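Local coordinates for protein glycerate dehydrogenase/glyoxylate reductase (Thermus thermophilus, PDB 2CUK) that probably reduces glyoxylate and hydroxypyruvate with a nicotinamide cofactor, as a member of the D-isomer specific 2-hydroxyacid dehydrogenase family, at residues A[110-123]-A[133-145]. Numbering follows the deposited sequence.
Sequences LLAVARRVVEGAAY and HPELLLGLDLQGL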
loop_
_atom_site.group_PDB
_atom_site.type_symbol
_atom_site.label_atom_id
_atom_site.label_comp_id
_atom_site.label_asym_id
_atom_site.label_seq_id
_atom_site.Cartn_x
_atom_site.Cartn_y
_atom_site.Cartn_z
ATOM N N LEU A 110 -1.994 3.117 -5.447
ATOM C CA LEU A 110 -1.735 2.360 -6.668
ATOM C C LEU A 110 -1.786 0.868 -6.334
ATOM O O LEU A 110 -2.451 0.089 -7.016
ATOM C CB LEU A 110 -0.361 2.721 -7.245
ATOM C CG LEU A 110 0.190 1.802 -8.345
ATOM C CD1 LEU A 110 -0.840 1.620 -9.451
ATOM C CD2 LEU A 110 1.471 2.388 -8.900
ATOM N N LEU A 111 -1.086 0.481 -5.271
ATOM C CA LEU A 111 -1.047 -0.914 -4.844
ATOM C C LEU A 111 -2.402 -1.367 -4.321
ATOM O O LEU A 111 -2.804 -2.510 -4.542
ATOM C CB LEU A 111 0.021 -1.106 -3.766
ATOM C CG LEU A 111 1.471 -0.985 -4.243
ATOM C CD1 LEU A 111 2.415 -0.874 -3.051
ATOM C CD2 LEU A 111 1.813 -2.203 -5.094
ATOM N N ALA A 112 -3.109 -0.472 -3.636
ATOM C CA ALA A 112 -4.421 -0.805 -3.100
ATOM C C ALA A 112 -5.375 -1.200 -4.226
ATOM O O ALA A 112 -6.126 -2.160 -4.102
ATOM C CB ALA A 112 -4.987 0.376 -2.334
ATOM N N VAL A 113 -5.339 -0.441 -5.318
ATOM C CA VAL A 113 -6.193 -0.685 -6.475
ATOM C C VAL A 113 -5.683 -1.845 -7.328
ATOM O O VAL A 113 -6.419 -2.787 -7.611
ATOM C CB VAL A 113 -6.287 0.578 -7.375
ATOM C CG1 VAL A 113 -7.055 0.264 -8.660
ATOM C CG2 VAL A 113 -6.974 1.701 -6.621
ATOM N N ALA A 114 -4.415 -1.772 -7.722
ATOM C CA ALA A 114 -3.811 -2.777 -8.585
ATOM C C ALA A 114 -3.957 -4.193 -8.014
ATOM O O ALA A 114 -4.233 -5.155 -8.719
ATOM C CB ALA A 114 -2.331 -2.434 -8.755
ATOM N N ARG A 115 -3.730 -4.311 -6.691
ATOM C CA ARG A 115 -3.748 -5.649 -6.097
ATOM C C ARG A 115 -4.967 -5.874 -5.190
ATOM O O ARG A 115 -5.018 -6.800 -4.391
ATOM C CB ARG A 115 -2.460 -5.830 -5.292
ATOM C CG ARG A 115 -1.210 -5.720 -6.164
ATOM C CD ARG A 115 -1.086 -6.894 -7.144
ATOM N NE ARG A 115 -1.440 -8.154 -6.483
ATOM C CZ ARG A 115 -0.432 -8.897 -5.990
ATOM N NH1 ARG A 115 0.817 -8.481 -6.105
ATOM N NH2 ARG A 115 -0.702 -10.054 -5.379
ATOM N N ARG A 116 -5.961 -4.973 -5.327
ATOM C CA ARG A 116 -7.239 -5.174 -4.643
ATOM C C ARG A 116 -7.066 -5.456 -3.151
ATOM O O ARG A 116 -7.685 -6.347 -2.583
ATOM C CB ARG A 116 -7.952 -6.346 -5.312
ATOM C CG ARG A 116 -8.050 -6.175 -6.827
ATOM C CD ARG A 116 -8.547 -7.448 -7.518
ATOM N NE ARG A 116 -9.977 -7.637 -7.260
ATOM C CZ ARG A 116 -10.588 -8.650 -7.897
ATOM N NH1 ARG A 116 -9.905 -9.430 -8.716
ATOM N NH2 ARG A 116 -11.884 -8.882 -7.670
ATOM N N VAL A 117 -6.243 -4.650 -2.489
ATOM C CA VAL A 117 -6.010 -4.796 -1.062
ATOM C C VAL A 117 -7.227 -4.421 -0.206
ATOM O O VAL A 117 -7.614 -5.169 0.690
ATOM C CB VAL A 117 -4.787 -3.960 -0.633
ATOM C CG1 VAL A 117 -4.581 -4.057 0.872
ATOM C CG2 VAL A 117 -3.546 -4.461 -1.368
ATOM N N VAL A 118 -7.832 -3.269 -0.470
ATOM C CA VAL A 118 -8.997 -2.860 0.308
ATOM C C VAL A 118 -10.111 -3.879 0.098
ATOM O O VAL A 118 -10.754 -4.324 1.052
ATOM C CB VAL A 118 -9.487 -1.463 -0.107
ATOM C CG1 VAL A 118 -10.785 -1.126 0.620
ATOM C CG2 VAL A 118 -8.420 -0.434 0.216
ATOM N N GLU A 119 -10.317 -4.260 -1.158
ATOM C CA GLU A 119 -11.333 -5.245 -1.512
ATOM C C GLU A 119 -11.050 -6.568 -0.797
ATOM O O GLU A 119 -11.950 -7.188 -0.234
ATOM C CB GLU A 119 -11.326 -5.474 -3.027
ATOM C CG GLU A 119 -12.498 -6.288 -3.538
ATOM C CD GLU A 119 -12.380 -6.625 -5.021
ATOM O OE1 GLU A 119 -11.687 -5.887 -5.755
ATOM O OE2 GLU A 119 -12.991 -7.626 -5.448
ATOM N N GLY A 120 -9.792 -6.995 -0.830
ATOM C CA GLY A 120 -9.406 -8.238 -0.181
ATOM C C GLY A 120 -9.626 -8.221 1.323
ATOM O O GLY A 120 -10.041 -9.227 1.910
ATOM N N ALA A 121 -9.341 -7.079 1.950
ATOM C CA ALA A 121 -9.521 -6.936 3.391
ATOM C C ALA A 121 -10.997 -7.088 3.749
ATOM O O ALA A 121 -11.336 -7.691 4.766
ATOM C CB ALA A 121 -9.006 -5.581 3.859
ATOM N N ALA A 122 -11.872 -6.550 2.906
ATOM C CA ALA A 122 -13.308 -6.647 3.145
ATOM C C ALA A 122 -13.755 -8.098 2.981
ATOM O O ALA A 122 -14.573 -8.601 3.753
ATOM C CB ALA A 122 -14.064 -5.756 2.169
ATOM N N TYR A 123 -13.198 -8.757 1.969
ATOM C CA TYR A 123 -13.504 -10.153 1.656
ATOM C C TYR A 123 -13.253 -11.045 2.874
ATOM O O TYR A 123 -14.065 -11.912 3.202
ATOM C CB TYR A 123 -12.635 -10.591 0.473
ATOM C CG TYR A 123 -12.828 -12.009 -0.025
ATOM C CD1 TYR A 123 -13.748 -12.301 -1.033
ATOM C CD2 TYR A 123 -12.032 -13.049 0.460
ATOM C CE1 TYR A 123 -13.865 -13.602 -1.557
ATOM C CE2 TYR A 123 -12.139 -14.346 -0.051
ATOM C CZ TYR A 123 -13.054 -14.615 -1.059
ATOM O OH TYR A 123 -13.142 -15.891 -1.573
ATOM N N HIS A 133 -7.090 -19.886 -3.432
ATOM C CA HIS A 133 -7.432 -20.395 -4.746
ATOM C C HIS A 133 -6.659 -19.647 -5.822
ATOM O O HIS A 133 -6.447 -18.444 -5.747
ATOM C CB HIS A 133 -8.934 -20.206 -4.955
ATOM C CG HIS A 133 -9.361 -20.920 -6.212
ATOM N ND1 HIS A 133 -9.192 -20.405 -7.455
ATOM C CD2 HIS A 133 -9.981 -22.168 -6.329
ATOM C CE1 HIS A 133 -9.697 -21.325 -8.300
ATOM N NE2 HIS A 133 -10.177 -22.390 -7.654
ATOM N N PRO A 134 -6.182 -20.380 -6.841
ATOM C CA PRO A 134 -5.376 -19.805 -7.926
ATOM C C PRO A 134 -5.987 -18.602 -8.647
ATOM O O PRO A 134 -5.262 -17.776 -9.212
ATOM C CB PRO A 134 -5.163 -20.994 -8.869
ATOM C CG PRO A 134 -5.163 -22.169 -7.926
ATOM C CD PRO A 134 -6.329 -21.837 -7.015
ATOM N N GLU A 135 -7.310 -18.493 -8.629
ATOM C CA GLU A 135 -7.970 -17.390 -9.317
ATOM C C GLU A 135 -8.647 -16.378 -8.389
ATOM O O GLU A 135 -9.441 -15.548 -8.835
ATOM C CB GLU A 135 -8.987 -17.958 -10.313
ATOM C CG GLU A 135 -8.372 -18.951 -11.305
ATOM C CD GLU A 135 -9.412 -19.648 -12.174
ATOM O OE1 GLU A 135 -10.305 -20.329 -11.621
ATOM O OE2 GLU A 135 -9.332 -19.522 -13.415
ATOM N N LEU A 136 -8.319 -16.432 -7.102
ATOM C CA LEU A 136 -8.908 -15.517 -6.129
ATOM C C LEU A 136 -8.243 -14.143 -6.074
ATOM O O LEU A 136 -7.033 -14.035 -5.861
ATOM C CB LEU A 136 -8.865 -16.133 -4.725
ATOM C CG LEU A 136 -9.302 -15.201 -3.584
ATOM C CD1 LEU A 136 -10.716 -14.681 -3.846
ATOM C CD2 LEU A 136 -9.240 -15.951 -2.258
ATOM N N LEU A 137 -9.054 -13.103 -6.257
ATOM C CA LEU A 137 -8.602 -11.719 -6.194
ATOM C C LEU A 137 -7.374 -11.387 -7.044
ATOM O O LEU A 137 -6.449 -10.719 -6.583
ATOM C CB LEU A 137 -8.340 -11.351 -4.734
ATOM C CG LEU A 137 -9.603 -11.326 -3.872
ATOM C CD1 LEU A 137 -9.239 -11.350 -2.398
ATOM C CD2 LEU A 137 -10.422 -10.077 -4.223
ATOM N N LEU A 138 -7.376 -11.844 -8.290
ATOM C CA LEU A 138 -6.258 -11.582 -9.189
ATOM C C LEU A 138 -6.182 -10.099 -9.519
ATOM O O LEU A 138 -7.186 -9.474 -9.863
ATOM C CB LEU A 138 -6.410 -12.398 -10.480
ATOM C CG LEU A 138 -6.357 -13.919 -10.326
ATOM C CD1 LEU A 138 -6.602 -14.588 -11.676
ATOM C CD2 LEU A 138 -5.003 -14.328 -9.758
ATOM N N GLY A 139 -4.987 -9.534 -9.403
ATOM C CA GLY A 139 -4.812 -8.125 -9.703
ATOM C C GLY A 139 -3.844 -7.919 -10.850
ATOM O O GLY A 139 -3.631 -8.818 -11.665
ATOM N N LEU A 140 -3.249 -6.734 -10.911
ATOM C CA LEU A 140 -2.299 -6.422 -11.968
ATOM C C LEU A 140 -0.860 -6.445 -11.481
ATOM O O LEU A 140 -0.522 -5.766 -10.512
ATOM C CB LEU A 140 -2.570 -5.027 -12.537
ATOM C CG LEU A 140 -3.929 -4.704 -13.147
ATOM C CD1 LEU A 140 -3.905 -3.265 -13.648
ATOM C CD2 LEU A 140 -4.236 -5.663 -14.284
ATOM N N ASP A 141 -0.018 -7.232 -12.147
ATOM C CA ASP A 141 1.400 -7.268 -11.811
ATOM C C ASP A 141 1.912 -5.934 -12.351
ATOM O O ASP A 141 1.594 -5.562 -13.481
ATOM C CB ASP A 141 2.097 -8.424 -12.533
ATOM C CG ASP A 141 1.777 -9.773 -11.921
ATOM O OD1 ASP A 141 2.246 -10.041 -10.797
ATOM O OD2 ASP A 141 1.055 -10.563 -12.557
ATOM N N LEU A 142 2.700 -5.217 -11.558
ATOM C CA LEU A 142 3.208 -3.910 -11.970
ATOM C C LEU A 142 4.450 -3.929 -12.851
ATOM O O LEU A 142 4.710 -2.978 -13.583
ATOM C CB LEU A 142 3.492 -3.056 -10.731
ATOM C CG LEU A 142 2.291 -2.774 -9.825
ATOM C CD1 LEU A 142 2.742 -1.944 -8.621
ATOM C CD2 LEU A 142 1.220 -2.041 -10.612
ATOM N N GLN A 143 5.216 -5.009 -12.780
ATOM C CA GLN A 143 6.447 -5.129 -13.551
ATOM C C GLN A 143 6.260 -4.927 -15.055
ATOM O O GLN A 143 5.483 -5.630 -15.699
ATOM C CB GLN A 143 7.092 -6.487 -13.273
ATOM C CG GLN A 143 7.553 -6.661 -11.818
ATOM C CD GLN A 143 6.433 -6.456 -10.803
ATOM O OE1 GLN A 143 5.418 -7.153 -10.830
ATOM N NE2 GLN A 143 6.617 -5.497 -9.900
ATOM N N GLY A 144 6.974 -3.949 -15.602
ATOM C CA GLY A 144 6.887 -3.672 -17.022
ATOM C C GLY A 144 5.804 -2.683 -17.412
ATOM O O GLY A 144 5.810 -2.180 -18.533
ATOM N N LEU A 145 4.868 -2.403 -16.506
ATOM C CA LEU A 145 3.802 -1.455 -16.810
ATOM C C LEU A 145 4.331 -0.031 -16.810
ATOM O O LEU A 145 5.346 0.272 -16.175
ATOM C CB LEU A 145 2.655 -1.577 -15.800
ATOM C CG LEU A 145 1.660 -2.722 -16.018
ATOM C CD1 LEU A 145 2.375 -4.061 -15.957
ATOM C CD2 LEU A 145 0.575 -2.650 -14.959
HETATM O O HOH W 1 -4.043 -9.150 -5.877
HETATM O O HOH W 2 2.043 -6.978 -8.619
HETATM O O HOH W 3 -9.849 -12.685 -9.533
#
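Arg116 reaches across to the loop 133-145 with NH1, which donates to Leu138 O at 3.0 Å. The oxygen lies near the guanidinium plane. Leu137 CD2 sits over one face of the Arg116 guanidinium, toward its rim, 3.9 Å from Arg116 NE and also against the Glu119 carboxylate. Leu137 CD1 packs on Gly120 CA at 3.8 Å. Farther along the helix, Leu136 CD1 touches Tyr123 OH at 3.5 Å; the Tyr123 ring, with CG anti to the backbone N (chi1 -179°), extends to meet this leucine from the opposite direction. On the other flank, Leu142 sets CD1 against Leu111 CD2 and CD2 against Ala114 CB. Between these groups, Leu140 N donates to Ala114 O at 2.9 Å. Helix 99-114 ends in a Schellman motif, with Arg116 at positive phi as the C-prime residue. The loop runs past the break between two helices before entering strand 146-150 of the Rossmann-type domain. Glu119 orients Arg116 side-on: Arg116 NE bonds Glu119 OE1 (2.9 Å) and Arg116 NH2 bonds Glu119 OE2 in a salt bridge (2.8 Å). An alanine at Arg116 would probably leave Leu138 O without its arginine donor, Glu119 without its ion-pair mate and Leu137 less covered. Water 1 accepts from Arg115 NE and lies within hydrogen-bonding reach of Arg115 O and Leu137 O. The Arg115 guanidinium also bonds Ala101 O and Gly279 O of the second subunit.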